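PDB 6NWZ: carbohydrate deacetylase Agd3 from Neosartorya fumigata, which probably removes acetyl groups from the N-acetylgalactosamine units of galactosaminogalactan, the exopolysaccharide of Aspergillus fumigatus biofilms, with the help of a bound metal ion. Local coordinates for residues T261-Y264 with G268-F271; G518-L523 with Y567-A572; D349-T354 with F404-F409; S282-T287 with A572-I577. All coordinates share one frame; numbering follows the deposited sequence.

Interaction 1 of 4, residues T261-Y264 with G268-F271; sequences TDIY and GSTF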
# COMPACT_ATOMS: atom_id res chain seq x y z
N THR A 261 -5.68 -26.10 -11.51
CA THR A 261 -6.88 -25.29 -11.33
C THR A 261 -7.74 -25.38 -12.58
O THR A 261 -7.22 -25.48 -13.69
CB THR A 261 -6.53 -23.81 -11.02
OG1 THR A 261 -5.90 -23.21 -12.15
CG2 THR A 261 -5.60 -23.70 -9.80
N ASP A 262 -9.05 -25.39 -12.38
CA ASP A 262 -9.99 -25.44 -13.50
C ASP A 262 -10.13 -24.05 -14.11
O ASP A 262 -10.44 -23.08 -13.42
CB ASP A 262 -11.35 -25.96 -13.04
CG ASP A 262 -11.28 -27.34 -12.41
OD1 ASP A 262 -10.94 -28.31 -13.13
OD2 ASP A 262 -11.56 -27.47 -11.20
N ILE A 263 -9.91 -23.97 -15.42
CA ILE A 263 -9.97 -22.70 -16.13
C ILE A 263 -11.42 -22.29 -16.35
O ILE A 263 -12.32 -23.13 -16.47
CB ILE A 263 -9.18 -22.81 -17.45
CG1 ILE A 263 -7.72 -23.17 -17.15
CG2 ILE A 263 -9.27 -21.53 -18.28
CD1 ILE A 263 -7.06 -22.24 -16.13
N TYR A 264 -11.66 -20.98 -16.40
CA TYR A 264 -13.02 -20.44 -16.42
C TYR A 264 -13.61 -20.36 -17.82
O TYR A 264 -14.70 -20.89 -18.06
CB TYR A 264 -13.03 -19.05 -15.76
CG TYR A 264 -14.38 -18.37 -15.84
CD1 TYR A 264 -15.40 -18.69 -14.96
CD2 TYR A 264 -14.63 -17.40 -16.81
CE1 TYR A 264 -16.62 -18.07 -15.03
CE2 TYR A 264 -15.85 -16.77 -16.89
CZ TYR A 264 -16.85 -17.11 -16.00
OH TYR A 264 -18.08 -16.49 -16.07
N GLY A 268 -14.31 -26.65 -18.68
CA GLY A 268 -13.88 -28.03 -18.73
C GLY A 268 -12.40 -28.23 -18.95
O GLY A 268 -11.94 -29.38 -18.96
N SER A 269 -11.63 -27.16 -19.13
CA SER A 269 -10.20 -27.24 -19.32
C SER A 269 -9.48 -26.98 -18.00
O SER A 269 -9.98 -26.27 -17.12
CB SER A 269 -9.72 -26.23 -20.37
OG SER A 269 -9.93 -24.90 -19.92
N THR A 270 -8.30 -27.58 -17.86
CA THR A 270 -7.49 -27.45 -16.66
C THR A 270 -6.09 -27.01 -17.05
O THR A 270 -5.62 -27.31 -18.15
CB THR A 270 -7.41 -28.78 -15.89
OG1 THR A 270 -6.68 -29.73 -16.67
CG2 THR A 270 -8.81 -29.32 -15.62
N PHE A 271 -5.43 -26.29 -16.14
CA PHE A 271 -4.07 -25.86 -16.39
C PHE A 271 -3.21 -26.06 -15.14
O PHE A 271 -3.67 -25.83 -14.02
CB PHE A 271 -4.00 -24.40 -16.82
CG PHE A 271 -2.60 -23.92 -17.09
CD1 PHE A 271 -1.92 -24.33 -18.23
CD2 PHE A 271 -1.95 -23.10 -16.19
CE1 PHE A 271 -0.63 -23.91 -18.48
CE2 PHE A 271 -0.65 -22.67 -16.43
CZ PHE A 271 0.01 -23.08 -17.58
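The carbonyl oxygen of Phe271 is gripped twice, by the backbone N of Thr261 at 3.2 Å and by the side-chain amide NE2 of Gln547 from a neighbouring loop. In the return bond Phe271 N gives its hydrogen to Thr261 O at 3.1 Å, so these two residues make an antiparallel hydrogen-bonded pair. Asp262 and Thr270 follow as the non-hydrogen-bonded pair, and beyond them Ile263 N reaches Ser269 O at 2.9 Å, with the donor tilted 25° from the carbonyl plane. Together they form a short beta hairpin.

On one side of the ladder, Asp262 and Thr270 lie alongside each other, pointing the same way, with OD1 of the aspartate 3.4 Å from the methyl CG2 of the threonine. On the other side are Thr261 and Phe271. Ile263 carries its CG1 branch beside its own backbone N (chi1 -60°), which brings the terminal CD1 to 3.8 Å from Phe271 CB, while the phenyl ring itself leads away. Ser269 OG lies near Ile263 CB but is hydrogen-bonded to Pro266 O within the turn.

Thr261 lies close to zinc ligand Asp256, on strand 252-257 just ahead of the hairpin. At the other end Ile263 and Tyr264 rest on helix 503-513, and helix 275-289 follows strand 270-271 directly.

Interaction 2 of 4, residues G518-L523 with Y567-A572; sequences GSFDDL and YSIFQA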
# COMPACT_ATOMS: atom_id res chain seq x y z
N GLY A 518 -15.03 -4.20 -22.22
CA GLY A 518 -13.89 -3.77 -23.01
C GLY A 518 -12.93 -4.91 -23.23
O GLY A 518 -13.28 -6.09 -23.08
N SER A 519 -11.71 -4.55 -23.60
CA SER A 519 -10.66 -5.51 -23.89
C SER A 519 -9.80 -5.74 -22.65
O SER A 519 -10.11 -5.28 -21.55
CB SER A 519 -9.81 -5.03 -25.06
OG SER A 519 -9.09 -3.87 -24.70
N PHE A 520 -8.69 -6.46 -22.83
CA PHE A 520 -7.76 -6.68 -21.73
C PHE A 520 -7.04 -5.39 -21.35
O PHE A 520 -6.71 -5.19 -20.18
CB PHE A 520 -6.77 -7.79 -22.10
CG PHE A 520 -5.87 -8.22 -20.98
CD1 PHE A 520 -6.39 -8.54 -19.73
CD2 PHE A 520 -4.50 -8.33 -21.17
CE1 PHE A 520 -5.56 -8.95 -18.70
CE2 PHE A 520 -3.66 -8.74 -20.14
CZ PHE A 520 -4.20 -9.05 -18.90
N ASP A 521 -6.80 -4.50 -22.32
CA ASP A 521 -6.20 -3.21 -22.00
C ASP A 521 -7.14 -2.36 -21.15
O ASP A 521 -6.69 -1.64 -20.26
CB ASP A 521 -5.82 -2.47 -23.28
CG ASP A 521 -4.57 -3.03 -23.94
OD1 ASP A 521 -3.77 -3.70 -23.25
OD2 ASP A 521 -4.39 -2.79 -25.16
N ASP A 522 -8.44 -2.43 -21.43
CA ASP A 522 -9.42 -1.76 -20.58
C ASP A 522 -9.35 -2.27 -19.15
O ASP A 522 -9.40 -1.49 -18.20
CB ASP A 522 -10.82 -1.93 -21.16
CG ASP A 522 -10.99 -1.20 -22.48
OD1 ASP A 522 -10.62 -0.01 -22.54
OD2 ASP A 522 -11.48 -1.81 -23.45
N LEU A 523 -9.23 -3.60 -18.99
CA LEU A 523 -9.10 -4.17 -17.65
C LEU A 523 -7.81 -3.71 -16.98
O LEU A 523 -7.80 -3.36 -15.80
CB LEU A 523 -9.16 -5.70 -17.72
CG LEU A 523 -9.06 -6.53 -16.44
CD1 LEU A 523 -9.82 -7.83 -16.61
CD2 LEU A 523 -7.61 -6.82 -16.06
N TYR A 567 3.65 -12.19 -22.91
CA TYR A 567 3.34 -11.87 -21.53
C TYR A 567 2.23 -12.77 -20.98
O TYR A 567 1.20 -12.97 -21.63
CB TYR A 567 2.89 -10.42 -21.41
CG TYR A 567 3.97 -9.37 -21.58
CD1 TYR A 567 5.03 -9.29 -20.68
CD2 TYR A 567 3.92 -8.46 -22.62
CE1 TYR A 567 6.01 -8.33 -20.82
CE2 TYR A 567 4.90 -7.49 -22.77
CZ TYR A 567 5.95 -7.43 -21.86
OH TYR A 567 6.92 -6.47 -22.00
N SER A 568 2.43 -13.28 -19.77
CA SER A 568 1.32 -13.84 -19.02
C SER A 568 0.42 -12.72 -18.52
O SER A 568 0.79 -11.54 -18.52
CB SER A 568 1.83 -14.66 -17.83
OG SER A 568 2.42 -13.83 -16.86
N ILE A 569 -0.79 -13.09 -18.09
CA ILE A 569 -1.70 -12.08 -17.55
C ILE A 569 -1.12 -11.50 -16.26
O ILE A 569 -1.38 -10.33 -15.93
CB ILE A 569 -3.11 -12.65 -17.34
CG1 ILE A 569 -3.07 -13.90 -16.46
CG2 ILE A 569 -3.77 -12.96 -18.67
CD1 ILE A 569 -4.44 -14.51 -16.23
N PHE A 570 -0.34 -12.28 -15.52
CA PHE A 570 0.33 -11.76 -14.34
C PHE A 570 1.40 -10.74 -14.72
O PHE A 570 1.46 -9.65 -14.15
CB PHE A 570 0.93 -12.90 -13.52
CG PHE A 570 1.90 -12.44 -12.47
CD1 PHE A 570 1.45 -11.90 -11.28
CD2 PHE A 570 3.27 -12.55 -12.68
CE1 PHE A 570 2.34 -11.48 -10.31
CE2 PHE A 570 4.16 -12.12 -11.71
CZ PHE A 570 3.70 -11.59 -10.53
N GLN A 571 2.26 -11.09 -15.68
CA GLN A 571 3.29 -10.16 -16.11
C GLN A 571 2.69 -8.89 -16.70
O GLN A 571 3.17 -7.78 -16.43
CB GLN A 571 4.21 -10.83 -17.13
CG GLN A 571 5.01 -11.98 -16.54
CD GLN A 571 5.64 -12.84 -17.61
OE1 GLN A 571 4.99 -13.72 -18.18
NE2 GLN A 571 6.92 -12.60 -17.90
N ALA A 572 1.62 -9.02 -17.49
CA ALA A 572 0.97 -7.84 -18.06
C ALA A 572 0.46 -6.90 -16.98
O ALA A 572 0.47 -5.67 -17.17
CB ALA A 572 -0.17 -8.25 -18.98
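The Phe520 ring meets the 567-572 segment with its far rim: Ala572 CB sits at the ring edge, near its plane, 3.7 Å from CE2, while Ile569 CG2 comes in obliquely, 3.9 Å from CZ. Further round the ring are side chains from elsewhere in the deacetylase domain, among them Pro503, Thr506 and Val507 of helix 503-513 and Ile558 of strand 558-560. The contact thus joins the first turns of two helices, 520-536 and 569-584, and each of these helices opens with a capping box.

The phenyl group stands with CG opposite the backbone N (chi1 -173°), which carries the ring across to a segment whose nearest CA, that of Ile569, is 9.1 Å from the CA of Phe520. Ile569 crosses it at about a right angle. The CG2 methyl of that isoleucine does the touching, while its longer CG1 branch lies between the backbone N and the carbonyl carbon and leads away.

The two caps differ in quality. At the start of helix 520-536, Ser519 N donates to Asp522 OD2 at 2.8 Å, using the anti lone pair of that carboxylate oxygen, but the return bond from Asp521 N to Ser519 OG is weak. At the start of helix 569-584, Gln571 N gives a straight bond to Ser568 OG (3.0 Å, 169°). Gln571 OE1 accepts twice in exchange: Ser568 OG at 2.9 Å lies in the carbonyl plane on a lone pair, whereas Ser568 N at 3.0 Å approaches from above that plane.

Interaction 3 of 4, residues D349-T354 with F404-F409; sequences DLWPST and FKEISF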
# COMPACT_ATOMS: atom_id res chain seq x y z
N ASP A 349 -13.49 -35.11 10.31
CA ASP A 349 -12.22 -35.25 9.62
C ASP A 349 -12.44 -35.70 8.17
O ASP A 349 -13.29 -36.55 7.89
CB ASP A 349 -11.32 -36.26 10.34
CG ASP A 349 -11.01 -35.85 11.77
OD1 ASP A 349 -11.00 -34.63 12.06
OD2 ASP A 349 -10.76 -36.74 12.61
N LEU A 350 -11.69 -35.10 7.25
CA LEU A 350 -11.68 -35.53 5.86
C LEU A 350 -10.43 -36.29 5.46
O LEU A 350 -10.47 -37.04 4.48
CB LEU A 350 -11.84 -34.33 4.92
CG LEU A 350 -13.12 -33.50 5.04
CD1 LEU A 350 -13.25 -32.55 3.87
CD2 LEU A 350 -14.35 -34.39 5.15
N TRP A 351 -9.34 -36.14 6.20
CA TRP A 351 -8.08 -36.77 5.83
C TRP A 351 -8.20 -38.29 5.92
O TRP A 351 -8.89 -38.81 6.80
CB TRP A 351 -6.95 -36.28 6.73
CG TRP A 351 -6.28 -35.04 6.24
CD1 TRP A 351 -6.87 -33.83 6.00
CD2 TRP A 351 -4.89 -34.87 5.93
NE1 TRP A 351 -5.93 -32.93 5.55
CE2 TRP A 351 -4.71 -33.54 5.51
CE3 TRP A 351 -3.78 -35.72 5.98
CZ2 TRP A 351 -3.46 -33.05 5.13
CZ3 TRP A 351 -2.55 -35.23 5.60
CH2 TRP A 351 -2.40 -33.90 5.18
N PRO A 352 -7.55 -39.03 5.01
CA PRO A 352 -7.48 -40.48 5.17
C PRO A 352 -6.81 -40.84 6.48
O PRO A 352 -5.86 -40.19 6.93
CB PRO A 352 -6.64 -40.93 3.97
CG PRO A 352 -6.81 -39.85 2.97
CD PRO A 352 -6.92 -38.57 3.76
N SER A 353 -7.32 -41.90 7.11
CA SER A 353 -6.80 -42.32 8.41
C SER A 353 -5.41 -42.92 8.31
O SER A 353 -4.67 -42.91 9.30
CB SER A 353 -7.76 -43.31 9.05
OG SER A 353 -8.11 -44.33 8.13
N THR A 354 -5.02 -43.44 7.13
CA THR A 354 -3.76 -44.19 7.05
C THR A 354 -2.54 -43.29 7.18
O THR A 354 -1.72 -43.52 8.09
CB THR A 354 -3.74 -45.04 5.77
N PHE A 404 -4.37 -29.37 11.43
CA PHE A 404 -3.05 -29.65 11.98
C PHE A 404 -2.18 -30.37 10.96
O PHE A 404 -0.99 -30.07 10.81
CB PHE A 404 -3.16 -30.47 13.26
CG PHE A 404 -1.86 -30.62 14.01
CD1 PHE A 404 -0.92 -31.56 13.62
CD2 PHE A 404 -1.58 -29.81 15.09
CE1 PHE A 404 0.27 -31.69 14.30
CE2 PHE A 404 -0.39 -29.94 15.78
CZ PHE A 404 0.54 -30.88 15.38
N LYS A 405 -2.76 -31.34 10.25
CA LYS A 405 -2.03 -32.03 9.19
C LYS A 405 -1.86 -31.15 7.96
O LYS A 405 -0.85 -31.26 7.26
CB LYS A 405 -2.72 -33.34 8.84
CG LYS A 405 -2.72 -34.35 9.99
CD LYS A 405 -3.17 -35.73 9.55
CE LYS A 405 -4.68 -35.81 9.40
NZ LYS A 405 -5.40 -35.66 10.70
N GLU A 406 -2.82 -30.25 7.69
CA GLU A 406 -2.67 -29.33 6.57
C GLU A 406 -1.41 -28.49 6.70
O GLU A 406 -0.74 -28.19 5.70
CB GLU A 406 -3.90 -28.43 6.46
CG GLU A 406 -5.14 -29.12 5.91
CD GLU A 406 -5.01 -29.46 4.44
OE1 GLU A 406 -5.38 -30.59 4.06
OE2 GLU A 406 -4.52 -28.60 3.68
N ILE A 407 -1.07 -28.09 7.92
CA ILE A 407 0.11 -27.26 8.17
C ILE A 407 1.37 -28.12 8.30
O ILE A 407 2.37 -27.87 7.62
CB ILE A 407 -0.11 -26.40 9.43
CG1 ILE A 407 -1.36 -25.53 9.29
CG2 ILE A 407 1.12 -25.54 9.71
CD1 ILE A 407 -1.30 -24.58 8.12
N SER A 408 1.33 -29.13 9.16
CA SER A 408 2.54 -29.89 9.47
C SER A 408 3.06 -30.66 8.26
O SER A 408 4.27 -30.73 8.03
CB SER A 408 2.28 -30.83 10.64
OG SER A 408 1.03 -31.48 10.48
N PHE A 409 2.16 -31.25 7.47
CA PHE A 409 2.60 -31.99 6.29
C PHE A 409 3.30 -31.07 5.30
O PHE A 409 4.36 -31.42 4.76
CB PHE A 409 1.41 -32.68 5.62
CG PHE A 409 1.09 -34.03 6.18
CD1 PHE A 409 0.78 -34.19 7.53
CD2 PHE A 409 1.06 -35.15 5.36
CE1 PHE A 409 0.47 -35.43 8.04
CE2 PHE A 409 0.75 -36.40 5.87
CZ PHE A 409 0.45 -36.54 7.21
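The irregular loop 349-354 runs past one side of helix 400-417 and comes nearest at Trp351 and Lys405, whose CA atoms are 8.4 Å apart. One indole bridges that gap, docked by a CH-pi contact, a T-shaped stack and a hydrogen bond.

Over one face of Trp351 lies the aliphatic part of Lys405. Its CB stands 3.6 Å from the centroid of the six-membered ring, almost on the ring normal. The lysine chain bends at chi3 and chi4, which folds CE back along the indole to 3.5 Å from Trp351 CB, while NZ bonds to Ala401 O, one turn earlier. The indole also presents its edge to the face of Phe409: the planes stand at 72°, and Trp351 CZ3 lies over the centre of the phenyl ring.

The pyrrole side is held by a hydrogen bond. Glu406 bends at chi2 (-70°) to bring OE1 toward the indole N-H, and the same oxygen accepts from Thr391 OG1. A second, weak bond links Trp351 NE1 to Glu393 OE1. The side chain of Glu406 lies about 6 Å from that of zinc ligand His392, so the loop is docked near the metal site. The Trp351 NE1 to Glu406 OE1 bond is 2.8 Å long but bent to 138° at the hydrogen, and it uses the anti lone pair of OE1, nearly in the indole plane.

Interaction 4 of 4, residues S282-T287 with A572-I577; sequences SAWVPT and AWVETI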
# COMPACT_ATOMS: atom_id res chain seq x y z
N SER A 282 11.19 -16.50 -14.75
CA SER A 282 12.51 -16.25 -14.18
C SER A 282 13.29 -15.25 -15.03
O SER A 282 13.88 -14.30 -14.50
CB SER A 282 13.29 -17.56 -14.06
OG SER A 282 12.63 -18.47 -13.20
N ALA A 283 13.31 -15.46 -16.35
CA ALA A 283 14.04 -14.55 -17.23
C ALA A 283 13.47 -13.15 -17.19
O ALA A 283 14.18 -12.17 -17.45
CB ALA A 283 14.03 -15.10 -18.65
N TRP A 284 12.19 -13.02 -16.84
CA TRP A 284 11.51 -11.73 -16.87
C TRP A 284 11.71 -10.93 -15.60
O TRP A 284 11.55 -9.70 -15.63
CB TRP A 284 10.01 -11.96 -17.13
CG TRP A 284 9.14 -10.78 -16.86
CD1 TRP A 284 8.87 -9.74 -17.71
CD2 TRP A 284 8.40 -10.52 -15.66
NE1 TRP A 284 8.01 -8.85 -17.11
CE2 TRP A 284 7.71 -9.31 -15.85
CE3 TRP A 284 8.26 -11.19 -14.45
CZ2 TRP A 284 6.89 -8.76 -14.87
CZ3 TRP A 284 7.45 -10.65 -13.48
CH2 TRP A 284 6.77 -9.44 -13.69
N VAL A 285 12.08 -11.57 -14.49
CA VAL A 285 12.25 -10.84 -13.23
C VAL A 285 13.36 -9.80 -13.31
O VAL A 285 13.12 -8.64 -12.94
CB VAL A 285 12.42 -11.83 -12.06
CG1 VAL A 285 12.81 -11.09 -10.79
CG2 VAL A 285 11.13 -12.60 -11.84
N PRO A 286 14.57 -10.12 -13.79
CA PRO A 286 15.57 -9.04 -13.97
C PRO A 286 15.14 -8.00 -14.99
O PRO A 286 15.53 -6.83 -14.86
CB PRO A 286 16.82 -9.80 -14.43
CG PRO A 286 16.34 -11.12 -14.91
CD PRO A 286 15.16 -11.44 -14.07
N THR A 287 14.33 -8.37 -15.98
CA THR A 287 13.87 -7.41 -16.97
C THR A 287 13.01 -6.33 -16.34
O THR A 287 13.20 -5.13 -16.60
CB THR A 287 13.09 -8.13 -18.07
OG1 THR A 287 13.95 -9.08 -18.72
CG2 THR A 287 12.57 -7.13 -19.09
N ALA A 572 1.62 -9.02 -17.49
CA ALA A 572 0.97 -7.84 -18.06
C ALA A 572 0.46 -6.90 -16.98
O ALA A 572 0.47 -5.67 -17.17
CB ALA A 572 -0.17 -8.25 -18.98
N TRP A 573 0.01 -7.44 -15.85
CA TRP A 573 -0.44 -6.60 -14.75
C TRP A 573 0.75 -5.88 -14.11
O TRP A 573 0.71 -4.66 -13.91
CB TRP A 573 -1.20 -7.44 -13.72
CG TRP A 573 -1.77 -6.64 -12.58
CD1 TRP A 573 -3.03 -6.11 -12.49
CD2 TRP A 573 -1.11 -6.29 -11.35
NE1 TRP A 573 -3.19 -5.46 -11.29
CE2 TRP A 573 -2.02 -5.55 -10.58
CE3 TRP A 573 0.17 -6.54 -10.84
CZ2 TRP A 573 -1.70 -5.05 -9.31
CZ3 TRP A 573 0.49 -6.04 -9.58
CH2 TRP A 573 -0.45 -5.30 -8.83
N VAL A 574 1.82 -6.62 -13.82
CA VAL A 574 2.99 -6.01 -13.19
C VAL A 574 3.61 -4.98 -14.13
O VAL A 574 4.00 -3.89 -13.69
CB VAL A 574 4.00 -7.11 -12.79
CG1 VAL A 574 5.26 -6.49 -12.20
CG2 VAL A 574 3.35 -8.07 -11.79
N GLU A 575 3.71 -5.30 -15.42
CA GLU A 575 4.23 -4.32 -16.38
C GLU A 575 3.40 -3.04 -16.36
O GLU A 575 3.95 -1.93 -16.36
CB GLU A 575 4.26 -4.92 -17.78
CG GLU A 575 5.34 -5.98 -17.99
CD GLU A 575 6.73 -5.39 -18.12
OE1 GLU A 575 6.84 -4.15 -18.25
OE2 GLU A 575 7.71 -6.16 -18.09
N THR A 576 2.08 -3.17 -16.33
CA THR A 576 1.22 -2.00 -16.30
C THR A 576 1.44 -1.19 -15.03
O THR A 576 1.56 0.04 -15.08
CB THR A 576 -0.24 -2.42 -16.42
OG1 THR A 576 -0.46 -3.01 -17.70
CG2 THR A 576 -1.18 -1.23 -16.22
N ILE A 577 1.53 -1.87 -13.89
CA ILE A 577 1.62 -1.17 -12.61
C ILE A 577 2.99 -0.53 -12.43
O ILE A 577 3.10 0.64 -12.04
CB ILE A 577 1.27 -2.14 -11.47
CG1 ILE A 577 -0.22 -2.07 -11.14
CG2 ILE A 577 2.12 -1.88 -10.23
CD1 ILE A 577 -1.14 -2.40 -12.30
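Trp284 carries nearly all of this contact, reaching out of helix 275-289 toward helix 569-584. Its CG is opposite the backbone N (chi1 166°), which extends the indole across to the other helix, and both partners meet it at the edge. At the pyrrole end, NE1 donates to Glu575 OE2 at 2.9 Å with an angle of 156° at the hydrogen. OE2 accepts through its anti lone pair and lies slightly out of the ring plane. At the benzene end, CH2 touches Val574 CG1 at 3.6 Å and Val574 CB at 3.7 Å, so the valine rests against the rim near the plane of the ring. Two residues on, Pro286 has no N-H to offer the preceding turn, and the helix kinks there.

Across the interface, Glu575 bends at chi2 to bring its carboxylate alongside the indole, the two planes 63° apart. The buried acid is well provided for: its other oxygen, OE1, takes a hydrogen bond from Gln579 NE2 and a salt bridge from Lys291 NZ, which would be expected to keep it ionised.

Away from the annotated metal sites, this is lateral helix packing. Helix 275-289 comes after strand 252-257 in the chain, with the short hairpin 261-271 between them, and helix 569-584 comes after strand 542-546, with strands 558-560 and 563-565 inserted. Strands 252-257 and 542-546 are parallel neighbours in the sheet, and side-by-side helices of this kind are characteristic of a beta/alpha fold.

Going from the N terminus, all four contacts fall within the deacetylase domain. Interaction 1 closes first, a local hairpin between strand 252-257 and helix 275-289. That helix then opens interaction 4, whose loop stays open for 284 residues until helix 569-584 arrives. Within this long loop lie two further closures in series: interaction 3, fastening loop 349-354 to helix 400-417, and interaction 2, joining the starts of helices 520-536 and 569-584. Interactions 2 and 4 share Ala572 and touch directly, so helix 569-584 is gripped from two neighbours at once. Interaction 3 stands apart, its centre about 37 Å from that of interaction 4.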